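Local coordinates for saframycin Mx1 synthetase B (Legionella pneumophila subsp. pneumophila, PDB 3LNV), which belongs to the ANL superfamily of AMP-binding enzymes, goes by the name fatty acid AMP ligase, and pairs a large AMP-binding region with a smaller C-terminal domain, at residues P116-M121 against P144-E149; V301-M306 against S370-S375; I540-L545 against I572-Q577. One frame throughout, in Å; residues are numbered along the deposited sequence.

Interaction 1: residues P116-M121 against P144-E149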
ATOM      1  N   PRO A 116     -15.996   1.069 -16.666  1.00 17.04           N
ATOM      2  CA  PRO A 116     -16.980   0.433 -15.789  1.00 17.04           C
ATOM      3  C   PRO A 116     -18.397   0.777 -16.242  1.00 20.60           C
ATOM      4  O   PRO A 116     -18.582   1.810 -16.869  1.00 19.52           O
ATOM      5  CB  PRO A 116     -16.677   1.059 -14.418  1.00 18.41           C
ATOM      6  CG  PRO A 116     -15.980   2.356 -14.727  1.00 17.58           C
ATOM      7  CD  PRO A 116     -15.154   2.047 -15.943  1.00 16.11           C
ATOM      8  N   VAL A 117     -19.363  -0.088 -15.956  1.00 17.63           N
ATOM      9  CA  VAL A 117     -20.747   0.172 -16.330  1.00 22.31           C
ATOM     10  C   VAL A 117     -21.529   0.859 -15.209  1.00 22.04           C
ATOM     11  O   VAL A 117     -22.568   1.495 -15.448  1.00 21.62           O
ATOM     12  CB  VAL A 117     -21.481  -1.123 -16.733  1.00 19.07           C
ATOM     13  CG1 VAL A 117     -20.844  -1.724 -17.984  1.00 20.21           C
ATOM     14  CG2 VAL A 117     -21.443  -2.129 -15.597  1.00 18.57           C
ATOM     15  N   ILE A 118     -21.026   0.726 -13.990  1.00 20.16           N
ATOM     16  CA  ILE A 118     -21.655   1.316 -12.793  1.00 17.67           C
ATOM     17  C   ILE A 118     -20.547   1.718 -11.823  1.00 20.04           C
ATOM     18  O   ILE A 118     -19.467   1.098 -11.824  1.00 17.19           O
ATOM     19  CB  ILE A 118     -22.582   0.299 -12.097  1.00 21.35           C
ATOM     20  CG1 ILE A 118     -23.819  -0.012 -12.946  1.00 21.10           C
ATOM     21  CG2 ILE A 118     -23.027   0.802 -10.713  1.00 22.49           C
ATOM     22  CD1 ILE A 118     -24.501  -1.333 -12.540  1.00 22.21           C
ATOM     23  N   VAL A 119     -20.784   2.757 -11.022  1.00 17.84           N
ATOM     24  CA  VAL A 119     -19.900   3.074  -9.898  1.00 17.08           C
ATOM     25  C   VAL A 119     -20.663   3.026  -8.556  1.00 19.64           C
ATOM     26  O   VAL A 119     -21.780   3.545  -8.444  1.00 22.09           O
ATOM     27  CB  VAL A 119     -19.200   4.460 -10.067  1.00 20.49           C
ATOM     28  CG1 VAL A 119     -20.224   5.556 -10.255  1.00 24.95           C
ATOM     29  CG2 VAL A 119     -18.307   4.778  -8.843  1.00 21.97           C
ATOM     30  N   LEU A 120     -20.073   2.408  -7.537  1.00 19.71           N
ATOM     31  CA  LEU A 120     -20.705   2.375  -6.210  1.00 20.32           C
ATOM     32  C   LEU A 120     -19.965   3.286  -5.258  1.00 21.67           C
ATOM     33  O   LEU A 120     -18.741   3.341  -5.292  1.00 21.10           O
ATOM     34  CB  LEU A 120     -20.702   0.958  -5.640  1.00 19.23           C
ATOM     35  CG  LEU A 120     -21.727  -0.043  -6.140  1.00 21.79           C
ATOM     36  CD1 LEU A 120     -21.777   0.026  -7.613  1.00 23.90           C
ATOM     37  CD2 LEU A 120     -21.325  -1.463  -5.697  1.00 18.99           C
HETATM   38  N   MSE A 121     -20.697   3.955  -4.369  1.00 20.64           N
HETATM   39  CA  MSE A 121     -20.074   4.868  -3.405  1.00 23.73           C
HETATM   40  C   MSE A 121     -21.028   5.187  -2.243  1.00 26.52           C
HETATM   41  O   MSE A 121     -22.226   4.956  -2.355  1.00 25.47           O
HETATM   42  CB  MSE A 121     -19.667   6.178  -4.107  1.00 25.91           C
HETATM   43  CG  MSE A 121     -20.845   6.993  -4.632  1.00 27.59           C
HETATM   44 SE   MSE A 121     -20.324   8.659  -5.598  1.00 40.93          SE
HETATM   45  CE  MSE A 121     -19.447   7.889  -7.190  1.00 27.74           C
ATOM     46  N   PRO A 144     -22.970   5.853 -14.463  1.00 25.41           N
ATOM     47  CA  PRO A 144     -24.134   5.849 -13.564  1.00 26.57           C
ATOM     48  C   PRO A 144     -23.713   5.449 -12.158  1.00 26.19           C
ATOM     49  O   PRO A 144     -22.963   4.491 -11.991  1.00 24.56           O
ATOM     50  CB  PRO A 144     -25.061   4.795 -14.180  1.00 23.57           C
ATOM     51  CG  PRO A 144     -24.668   4.768 -15.646  1.00 27.43           C
ATOM     52  CD  PRO A 144     -23.168   4.985 -15.634  1.00 23.55           C
ATOM     53  N   ALA A 145     -24.183   6.190 -11.164  1.00 25.69           N
ATOM     54  CA  ALA A 145     -23.755   5.998  -9.789  1.00 23.85           C
ATOM     55  C   ALA A 145     -24.883   5.493  -8.916  1.00 27.71           C
ATOM     56  O   ALA A 145     -26.037   5.897  -9.081  1.00 28.70           O
ATOM     57  CB  ALA A 145     -23.189   7.294  -9.214  1.00 27.08           C
ATOM     58  N   ILE A 146     -24.534   4.609  -7.981  1.00 25.27           N
ATOM     59  CA  ILE A 146     -25.483   4.072  -7.013  1.00 25.18           C
ATOM     60  C   ILE A 146     -24.950   4.233  -5.584  1.00 25.37           C
ATOM     61  O   ILE A 146     -23.782   3.922  -5.306  1.00 23.50           O
ATOM     62  CB  ILE A 146     -25.807   2.593  -7.334  1.00 25.29           C
ATOM     63  CG1 ILE A 146     -26.456   2.520  -8.719  1.00 25.48           C
ATOM     64  CG2 ILE A 146     -26.691   1.962  -6.233  1.00 25.31           C
ATOM     65  CD1 ILE A 146     -26.699   1.122  -9.245  1.00 26.33           C
ATOM     66  N   ALA A 147     -25.782   4.771  -4.689  1.00 22.62           N
ATOM     67  CA  ALA A 147     -25.397   4.911  -3.290  1.00 25.44           C
ATOM     68  C   ALA A 147     -25.597   3.576  -2.606  1.00 25.33           C
ATOM     69  O   ALA A 147     -26.658   2.983  -2.733  1.00 24.48           O
ATOM     70  CB  ALA A 147     -26.242   5.988  -2.584  1.00 29.18           C
ATOM     71  N   LEU A 148     -24.575   3.115  -1.887  1.00 26.15           N
ATOM     72  CA  LEU A 148     -24.625   1.836  -1.167  1.00 26.51           C
ATOM     73  C   LEU A 148     -25.742   1.816  -0.124  1.00 29.61           C
ATOM     74  O   LEU A 148     -26.330   0.768   0.143  1.00 28.18           O
ATOM     75  CB  LEU A 148     -23.275   1.552  -0.490  1.00 25.14           C
ATOM     76  CG  LEU A 148     -22.156   1.228  -1.496  1.00 22.07           C
ATOM     77  CD1 LEU A 148     -20.754   1.329  -0.881  1.00 24.54           C
ATOM     78  CD2 LEU A 148     -22.395  -0.153  -2.108  1.00 25.19           C
ATOM     79  N   GLU A 149     -26.018   2.981   0.466  1.00 29.39           N
ATOM     80  CA  GLU A 149     -27.120   3.146   1.425  1.00 31.24           C
ATOM     81  C   GLU A 149     -28.487   2.792   0.850  1.00 28.54           C
ATOM     82  O   GLU A 149     -29.403   2.457   1.593  1.00 29.31           O
ATOM     83  CB  GLU A 149     -27.164   4.580   1.975  1.00 30.13           C
ATOM     84  CG  GLU A 149     -26.080   4.901   3.005  1.00 28.83           C
ATOM     85  CD  GLU A 149     -24.785   5.338   2.357  1.00 33.21           C
ATOM     86  OE1 GLU A 149     -24.748   5.393   1.107  1.00 32.23           O
ATOM     87  OE2 GLU A 149     -23.804   5.621   3.088  1.00 32.30           O
TER

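Interaction 2: residues V301-M306 against S370-S375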
ATOM      1  N   VAL A 301      13.081  -1.129   3.114  1.00 17.80           N
ATOM      2  CA  VAL A 301      13.064  -1.400   4.539  1.00 17.83           C
ATOM      3  C   VAL A 301      14.417  -1.006   5.166  1.00 20.06           C
ATOM      4  O   VAL A 301      15.462  -1.468   4.711  1.00 20.77           O
ATOM      5  CB  VAL A 301      12.845  -2.920   4.751  1.00 16.66           C
ATOM      6  CG1 VAL A 301      12.895  -3.275   6.241  1.00 18.94           C
ATOM      7  CG2 VAL A 301      11.532  -3.366   4.121  1.00 16.88           C
ATOM      8  N   ARG A 302      14.394  -0.179   6.205  1.00 20.01           N
ATOM      9  CA  ARG A 302      15.619   0.339   6.815  1.00 20.68           C
ATOM     10  C   ARG A 302      15.831  -0.192   8.230  1.00 21.18           C
ATOM     11  O   ARG A 302      14.953  -0.072   9.087  1.00 17.15           O
ATOM     12  CB  ARG A 302      15.552   1.849   6.919  1.00 21.47           C
ATOM     13  CG  ARG A 302      14.985   2.539   5.696  1.00 22.38           C
ATOM     14  CD  ARG A 302      14.711   4.015   5.972  1.00 27.07           C
ATOM     15  NE  ARG A 302      15.933   4.795   6.201  1.00 29.80           N
ATOM     16  CZ  ARG A 302      16.364   5.209   7.393  1.00 30.08           C
ATOM     17  NH1 ARG A 302      15.691   4.913   8.508  1.00 23.18           N
ATOM     18  NH2 ARG A 302      17.483   5.921   7.469  1.00 30.83           N
ATOM     19  N   GLU A 303      17.025  -0.730   8.474  1.00 19.65           N
ATOM     20  CA  GLU A 303      17.431  -1.137   9.807  1.00 21.32           C
ATOM     21  C   GLU A 303      17.254  -0.013  10.820  1.00 20.57           C
ATOM     22  O   GLU A 303      16.743  -0.240  11.917  1.00 21.96           O
ATOM     23  CB  GLU A 303      18.890  -1.617   9.781  1.00 23.11           C
ATOM     24  CG  GLU A 303      19.488  -1.866  11.142  1.00 26.69           C
ATOM     25  CD  GLU A 303      18.753  -2.935  11.913  1.00 31.19           C
ATOM     26  OE1 GLU A 303      18.194  -3.846  11.255  1.00 32.58           O
ATOM     27  OE2 GLU A 303      18.738  -2.872  13.171  1.00 32.27           O
ATOM     28  N   GLU A 304      17.669   1.202  10.463  1.00 21.08           N
ATOM     29  CA  GLU A 304      17.611   2.327  11.403  1.00 22.73           C
ATOM     30  C   GLU A 304      16.198   2.613  11.904  1.00 20.31           C
ATOM     31  O   GLU A 304      15.982   2.920  13.073  1.00 19.65           O
ATOM     32  CB  GLU A 304      18.156   3.597  10.755  1.00 27.40           C
ATOM     33  CG  GLU A 304      19.442   4.103  11.341  1.00 31.03           C
ATOM     34  CD  GLU A 304      19.632   5.592  11.093  1.00 34.49           C
ATOM     35  OE1 GLU A 304      18.615   6.332  11.083  1.00 35.56           O
ATOM     36  OE2 GLU A 304      20.793   6.015  10.908  1.00 40.71           O
ATOM     37  N   THR A 305      15.241   2.533  10.994  1.00 20.45           N
ATOM     38  CA  THR A 305      13.835   2.735  11.334  1.00 18.43           C
ATOM     39  C   THR A 305      13.377   1.758  12.399  1.00 18.02           C
ATOM     40  O   THR A 305      12.707   2.116  13.368  1.00 19.46           O
ATOM     41  CB  THR A 305      12.963   2.490  10.072  1.00 19.12           C
ATOM     42  OG1 THR A 305      13.287   3.469   9.071  1.00 18.99           O
ATOM     43  CG2 THR A 305      11.485   2.553  10.407  1.00 15.59           C
HETATM   44  N   MSE A 306      13.714   0.499  12.190  1.00 18.08           N
HETATM   45  CA  MSE A 306      13.282  -0.557  13.089  1.00 19.55           C
HETATM   46  C   MSE A 306      14.006  -0.483  14.444  1.00 18.82           C
HETATM   47  O   MSE A 306      13.378  -0.588  15.495  1.00 18.88           O
HETATM   48  CB  MSE A 306      13.422  -1.921  12.397  1.00 17.84           C
HETATM   49  CG  MSE A 306      12.402  -2.069  11.252  1.00 16.42           C
HETATM   50 SE   MSE A 306      12.448  -3.817  10.365  1.00 32.51          SE
HETATM   51  CE  MSE A 306      14.189  -3.706   9.447  1.00 19.86           C
ATOM     52  N   SER A 370      30.601   2.079   4.551  1.00 38.52           N
ATOM     53  CA  SER A 370      29.675   0.964   4.376  1.00 36.74           C
ATOM     54  C   SER A 370      28.210   1.340   4.641  1.00 35.33           C
ATOM     55  O   SER A 370      27.918   2.393   5.205  1.00 35.70           O
ATOM     56  CB  SER A 370      30.098  -0.205   5.271  1.00 34.92           C
ATOM     57  OG  SER A 370      30.065   0.174   6.636  1.00 36.93           O
ATOM     58  N   TYR A 371      27.297   0.478   4.203  1.00 32.21           N
ATOM     59  CA  TYR A 371      25.867   0.658   4.456  1.00 31.41           C
ATOM     60  C   TYR A 371      25.191  -0.719   4.589  1.00 29.91           C
ATOM     61  O   TYR A 371      25.706  -1.724   4.083  1.00 29.18           O
ATOM     62  CB  TYR A 371      25.216   1.515   3.366  1.00 32.03           C
ATOM     63  CG  TYR A 371      25.311   0.961   1.947  1.00 33.63           C
ATOM     64  CD1 TYR A 371      26.474   1.102   1.193  1.00 32.18           C
ATOM     65  CD2 TYR A 371      24.227   0.311   1.357  1.00 30.85           C
ATOM     66  CE1 TYR A 371      26.558   0.599  -0.102  1.00 29.34           C
ATOM     67  CE2 TYR A 371      24.300  -0.191   0.064  1.00 27.21           C
ATOM     68  CZ  TYR A 371      25.461  -0.043  -0.665  1.00 28.11           C
ATOM     69  OH  TYR A 371      25.525  -0.551  -1.957  1.00 23.83           O
ATOM     70  N   LYS A 372      24.058  -0.759   5.281  1.00 28.09           N
ATOM     71  CA  LYS A 372      23.391  -2.017   5.598  1.00 27.85           C
ATOM     72  C   LYS A 372      22.120  -2.195   4.795  1.00 25.77           C
ATOM     73  O   LYS A 372      21.335  -1.256   4.640  1.00 28.77           O
ATOM     74  CB  LYS A 372      23.030  -2.084   7.084  1.00 28.02           C
ATOM     75  CG  LYS A 372      24.193  -1.829   8.016  1.00 31.14           C
ATOM     76  CD  LYS A 372      23.716  -1.821   9.461  1.00 37.78           C
ATOM     77  CE  LYS A 372      23.305  -3.214   9.895  1.00 36.58           C
ATOM     78  NZ  LYS A 372      24.503  -4.091   9.949  1.00 39.98           N
ATOM     79  N   LEU A 373      21.925  -3.405   4.285  1.00 23.28           N
ATOM     80  CA  LEU A 373      20.693  -3.751   3.604  1.00 23.11           C
ATOM     81  C   LEU A 373      19.938  -4.754   4.465  1.00 20.59           C
ATOM     82  O   LEU A 373      20.544  -5.638   5.072  1.00 18.65           O
ATOM     83  CB  LEU A 373      20.985  -4.324   2.217  1.00 22.23           C
ATOM     84  CG  LEU A 373      21.567  -3.271   1.268  1.00 23.45           C
ATOM     85  CD1 LEU A 373      21.877  -3.879  -0.079  1.00 22.23           C
ATOM     86  CD2 LEU A 373      20.595  -2.083   1.135  1.00 23.77           C
ATOM     87  N   VAL A 374      18.624  -4.582   4.565  1.00 17.90           N
ATOM     88  CA  VAL A 374      17.803  -5.551   5.290  1.00 17.17           C
ATOM     89  C   VAL A 374      17.296  -6.586   4.303  1.00 17.09           C
ATOM     90  O   VAL A 374      16.984  -6.230   3.170  1.00 19.65           O
ATOM     91  CB  VAL A 374      16.616  -4.865   6.000  1.00 20.48           C
ATOM     92  CG1 VAL A 374      15.738  -5.893   6.721  1.00 19.15           C
ATOM     93  CG2 VAL A 374      17.107  -3.783   6.968  1.00 19.11           C
ATOM     94  N   SER A 375      17.252  -7.857   4.714  1.00 17.57           N
ATOM     95  CA  SER A 375      16.628  -8.931   3.938  1.00 19.88           C
ATOM     96  C   SER A 375      15.103  -8.769   3.881  1.00 17.19           C
ATOM     97  O   SER A 375      14.501  -8.431   4.871  1.00 15.16           O
ATOM     98  CB  SER A 375      16.901 -10.289   4.579  1.00 20.54           C
ATOM     99  OG  SER A 375      16.134 -11.303   3.936  1.00 18.15           O
TER
HETATM  100  O   HOH W   1      17.440  -2.341   3.104  1.00 17.26           O
HETATM  101  O   HOH W   2      18.987  -0.339   6.244  1.00 24.13           O

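Interaction 3: residues I540-L545 against I572-Q577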
ATOM      1  N   ILE A 540      11.373  18.160   5.256  1.00 24.17           N
ATOM      2  CA  ILE A 540      10.726  19.447   5.029  1.00 25.98           C
ATOM      3  C   ILE A 540      11.671  20.575   5.422  1.00 26.85           C
ATOM      4  O   ILE A 540      12.251  20.555   6.507  1.00 30.25           O
ATOM      5  CB  ILE A 540       9.422  19.572   5.831  1.00 26.20           C
ATOM      6  CG1 ILE A 540       8.458  18.447   5.460  1.00 23.80           C
ATOM      7  CG2 ILE A 540       8.764  20.946   5.586  1.00 28.50           C
ATOM      8  CD1 ILE A 540       7.111  18.523   6.196  1.00 24.52           C
ATOM      9  N   VAL A 541      11.840  21.539   4.529  1.00 28.03           N
ATOM     10  CA  VAL A 541      12.707  22.690   4.769  1.00 31.54           C
ATOM     11  C   VAL A 541      11.910  24.000   4.749  1.00 31.03           C
ATOM     12  O   VAL A 541      11.131  24.260   3.826  1.00 30.32           O
ATOM     13  CB  VAL A 541      13.847  22.769   3.724  1.00 29.36           C
ATOM     14  CG1 VAL A 541      14.719  24.018   3.948  1.00 30.20           C
ATOM     15  CG2 VAL A 541      14.693  21.515   3.771  1.00 29.41           C
ATOM     16  N   LEU A 542      12.109  24.813   5.780  1.00 33.37           N
ATOM     17  CA  LEU A 542      11.450  26.110   5.886  1.00 34.11           C
ATOM     18  C   LEU A 542      12.464  27.214   5.664  1.00 35.72           C
ATOM     19  O   LEU A 542      13.583  27.150   6.171  1.00 38.60           O
ATOM     20  CB  LEU A 542      10.820  26.280   7.263  1.00 33.40           C
ATOM     21  CG  LEU A 542       9.710  25.304   7.643  1.00 34.70           C
ATOM     22  CD1 LEU A 542       8.958  25.807   8.858  1.00 33.26           C
ATOM     23  CD2 LEU A 542       8.758  25.116   6.467  1.00 35.23           C
ATOM     24  N   ILE A 543      12.069  28.226   4.907  1.00 37.30           N
ATOM     25  CA  ILE A 543      12.950  29.342   4.600  1.00 37.76           C
ATOM     26  C   ILE A 543      12.149  30.637   4.571  1.00 40.73           C
ATOM     27  O   ILE A 543      10.924  30.615   4.434  1.00 38.01           O
ATOM     28  CB  ILE A 543      13.653  29.149   3.250  1.00 37.79           C
ATOM     29  CG1 ILE A 543      12.628  29.170   2.114  1.00 38.34           C
ATOM     30  CG2 ILE A 543      14.459  27.858   3.257  1.00 37.59           C
ATOM     31  CD1 ILE A 543      13.229  29.387   0.733  1.00 38.24           C
ATOM     32  N   PRO A 544      12.845  31.773   4.722  1.00 43.36           N
ATOM     33  CA  PRO A 544      12.212  33.096   4.773  1.00 43.99           C
ATOM     34  C   PRO A 544      11.477  33.477   3.483  1.00 42.98           C
ATOM     35  O   PRO A 544      11.898  33.090   2.391  1.00 44.61           O
ATOM     36  CB  PRO A 544      13.405  34.034   4.989  1.00 43.31           C
ATOM     37  CG  PRO A 544      14.447  33.185   5.650  1.00 40.84           C
ATOM     38  CD  PRO A 544      14.284  31.827   5.050  1.00 41.75           C
ATOM     39  N   LEU A 545      10.395  34.238   3.607  1.00 39.60           N
ATOM     40  CA  LEU A 545       9.741  34.794   2.431  1.00 42.85           C
ATOM     41  C   LEU A 545      10.773  35.364   1.473  1.00 43.72           C
ATOM     42  O   LEU A 545      11.844  35.808   1.891  1.00 45.23           O
ATOM     43  CB  LEU A 545       8.771  35.912   2.825  1.00 45.36           C
ATOM     44  CG  LEU A 545       7.478  35.517   3.532  1.00 43.19           C
ATOM     45  CD1 LEU A 545       6.697  36.766   3.923  1.00 41.32           C
ATOM     46  CD2 LEU A 545       6.638  34.619   2.629  1.00 41.86           C
ATOM     47  N   ILE A 572      18.035  29.160   6.200  1.00 46.74           N
ATOM     48  CA  ILE A 572      17.026  28.188   6.607  1.00 42.51           C
ATOM     49  C   ILE A 572      16.462  28.499   7.980  1.00 39.50           C
ATOM     50  O   ILE A 572      17.202  28.708   8.934  1.00 42.10           O
ATOM     51  CB  ILE A 572      17.548  26.742   6.568  1.00 43.51           C
ATOM     52  CG1 ILE A 572      16.957  25.950   7.740  1.00 39.13           C
ATOM     53  CG2 ILE A 572      19.063  26.720   6.607  1.00 43.11           C
ATOM     54  CD1 ILE A 572      17.369  24.508   7.779  1.00 37.12           C
ATOM     55  N   VAL A 573      15.136  28.537   8.054  1.00 39.95           N
ATOM     56  CA  VAL A 573      14.399  28.778   9.287  1.00 36.90           C
ATOM     57  C   VAL A 573      14.283  27.513  10.139  1.00 41.28           C
ATOM     58  O   VAL A 573      14.449  27.558  11.364  1.00 39.55           O
ATOM     59  CB  VAL A 573      12.981  29.261   8.965  1.00 38.13           C
ATOM     60  CG1 VAL A 573      12.205  29.539  10.236  1.00 42.73           C
ATOM     61  CG2 VAL A 573      13.036  30.493   8.075  1.00 42.20           C
ATOM     62  N   ALA A 574      13.977  26.392   9.490  1.00 35.86           N
ATOM     63  CA  ALA A 574      13.887  25.103  10.172  1.00 35.55           C
ATOM     64  C   ALA A 574      13.872  23.937   9.183  1.00 33.86           C
ATOM     65  O   ALA A 574      13.423  24.074   8.047  1.00 34.50           O
ATOM     66  CB  ALA A 574      12.659  25.050  11.060  1.00 33.58           C
ATOM     67  N   THR A 575      14.368  22.795   9.641  1.00 34.31           N
ATOM     68  CA  THR A 575      14.388  21.565   8.866  1.00 33.02           C
ATOM     69  C   THR A 575      13.712  20.463   9.674  1.00 32.16           C
ATOM     70  O   THR A 575      13.931  20.359  10.880  1.00 34.89           O
ATOM     71  CB  THR A 575      15.829  21.119   8.603  1.00 33.15           C
ATOM     72  OG1 THR A 575      16.418  21.956   7.604  1.00 35.94           O
ATOM     73  CG2 THR A 575      15.862  19.655   8.134  1.00 34.96           C
ATOM     74  N   TRP A 576      12.895  19.649   9.015  1.00 29.82           N
ATOM     75  CA  TRP A 576      12.214  18.520   9.650  1.00 26.53           C
ATOM     76  C   TRP A 576      12.642  17.261   8.897  1.00 28.01           C
ATOM     77  O   TRP A 576      12.602  17.235   7.659  1.00 26.79           O
ATOM     78  CB  TRP A 576      10.703  18.736   9.537  1.00 27.11           C
ATOM     79  CG  TRP A 576       9.795  17.665  10.141  1.00 26.62           C
ATOM     80  CD1 TRP A 576       9.279  17.635  11.410  1.00 25.47           C
ATOM     81  CD2 TRP A 576       9.262  16.518   9.468  1.00 22.28           C
ATOM     82  NE1 TRP A 576       8.481  16.533  11.572  1.00 21.52           N
ATOM     83  CE2 TRP A 576       8.460  15.824  10.399  1.00 23.10           C
ATOM     84  CE3 TRP A 576       9.413  15.995   8.178  1.00 22.07           C
ATOM     85  CZ2 TRP A 576       7.794  14.642  10.077  1.00 22.14           C
ATOM     86  CZ3 TRP A 576       8.750  14.818   7.858  1.00 22.75           C
ATOM     87  CH2 TRP A 576       7.958  14.150   8.809  1.00 26.00           C
ATOM     88  N   GLN A 577      13.083  16.231   9.613  1.00 23.83           N
ATOM     89  CA  GLN A 577      13.445  14.985   8.942  1.00 24.89           C
ATOM     90  C   GLN A 577      12.760  13.788   9.572  1.00 24.47           C
ATOM     91  O   GLN A 577      13.004  13.450  10.726  1.00 24.21           O
ATOM     92  CB  GLN A 577      14.968  14.791   8.867  1.00 28.26           C
ATOM     93  CG  GLN A 577      15.643  15.879   8.038  1.00 30.37           C
ATOM     94  CD  GLN A 577      16.938  15.443   7.386  1.00 38.23           C
ATOM     95  OE1 GLN A 577      17.584  14.484   7.823  1.00 41.64           O
ATOM     96  NE2 GLN A 577      17.340  16.167   6.335  1.00 36.09           N
TER

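Interaction 1: residues P116-M121 against P144-E149
Val119 and Ala145 sit side by side in two parallel strands, 118-121 and 144-147, and the backbone does most of the joining. Strand 118-121 lies between strands 67-71 and 143-147 in a mixed five-stranded sheet of the AMP-binding region. Val119 N donates to Pro144 O at 2.9 Å, and Val119 O takes the N-H of Ile146 at 3.0 Å, almost in line with the carbonyl (175°). Two residues on, Met121 N reaches Ile146 O, and Met121 O receives Leu148 N at 3.0 Å, so the pairing runs into the 3-10 turn that follows the second strand. CA-H...O contacts fill in between these bonds, such as Ala147 CA to Met121 O at 3.3 Å.

Apolar contacts flank the backbone. On one face Val119 CG1 meets Ala145 CB at 3.6 Å, and the CE methyl of selenomethionine Met121 leans over the same alanine. On the face of Leu120 and Ile146, CD1 of Ile146 reaches Ile118 CG2, and Leu120 CD2 meets Leu148 CD2 at 4.0 Å, the two leucines crossing nearly at right angles. Main-chain bonds thus fix the parallel register, while aliphatic contacts add apolar packing and no charge pair spans the strands.

Interaction 2: residues V301-M306 against S370-S375
Val374 presses its two methyls against the start of helix 303-313, where Val301, Glu303 and Met306 receive them: a helix N terminus, with Arg302 at the N-cap position, packed on one strand of the two-stranded antiparallel sheet 347-350/371-374. The valine points at the helix, and the CE methyl of selenomethionine Met306 meets both of its methyls tip to tip, 3.8 Å from Val374 CG1. That CG1, anti to the backbone N (chi1 178°), also meets Val301, which comes in at about a right angle, its CG1 3.9 Å from Val374 CG1. CG2 additionally packs on the backbone of the helix start, 3.4 Å from Glu303 N and close to Val301 O.

Two residues earlier in the strand, Lys372 and Glu303 touch through their aliphatic parts, Glu303 CG being 4.2 Å from Lys372 CE. Their charged ends do not meet: Glu303 OE1 and Lys372 NZ are 6.4 Å apart. The carboxylate instead bonds Tyr345 OH, and the side chain of Tyr345 also touches Val374 and Met306. On the helix side, Arg302 turns away from the strand and donates a hydrogen bond from NH1 to Thr305 OG1, which lies in the guanidinium plane, while NE forms a salt bridge with Glu499.

Val301 also touches the bound 5'-O-[(S)-(dodecanoyloxy)(hydroxy)phosphoryl]adenosine, so this packing stands right beside the ligand pocket. Direct polar bonding between the two segments is replaced by water. One molecule takes the N-H of Glu303 and donates to Lys372 O; the other accepts from Val374 N and donates to Val301 O, the last of these bonds measuring 2.7 Å.

Interaction 3: residues I540-L545 against I572-Q577
Leu542 faces two residues at once, Val573 and Ala574, and this classic beta bulge shapes the pairing of the antiparallel strands 540-544 and 574-577. Its O accepts Val573 N at 2.8 Å, the donor lying well above the carbonyl plane, and takes only a weak bond from Ala574 N. Leu542 N gives a straighter one to Ala574 O at 2.7 Å. Beyond the bulge the strands fall into plain register: Ile540 and Trp576 exchange two backbone bonds, one each way.

The extra residue brings a bump. Val573 aims its side chain at the neighbouring strand, and CG2, held beside its backbone N, slides along the Pro544 ring in the opposite sense, 3.5 Å from CD. Behind it, Val573 CB rests 4.1 Å from Leu542 CB. Ala574, with just a methyl on the same face as Leu542, presents a shallow place: Leu542 CD1 lies beside it, 4.4 Å from Ala574 CB, while Leu542 CB lies close to Ala574 O.

At the other end of this face, Ile540 crosses the indole of Trp576 on a slant. Its CG1 is 3.8 Å from CE3 on the six-membered ring, with CD1 slightly farther from the same carbon. The first torsion of Trp576, CG anti to the backbone N (chi1 -180°), and a chi2 of 92° carry the indole out from the sheet and along the strand toward its C-terminal end, with CE3 near Ile540.

Phe522 of helix 515-533 stacks with the Trp576 ring and touches both Ile540 and Leu542, so that helix covers the face they share. Lys276 of helix 268-277 makes a cation-pi contact with the indole. Strand 574-577 is the outermost of its four-stranded sheet, and strand 499-508 pairs with the opposite edge of strand 539-544.

Overall arrangement
The three contacts follow one another along the chain; none nests in or crosses another. Interaction 1 comes first and joins neighbouring parallel strands, closing a loop of 22 residues that holds helix 123-129 and strand 139-140. Interaction 2 closes a longer one, 63 residues, bringing the two-stranded sheet back to the start of helix 303-313. Both belong to the AMP-binding region but lie on opposite sides of the chain's centre, their own centres 44 Å apart. Interaction 3, in the C-terminal family region, closes a loop of 26 residues, including helix 554-566, and folds the last strand back onto its sheet. Its nearest atoms come within about 9 Å of interaction 2, without touching, and about 31 Å of interaction 1.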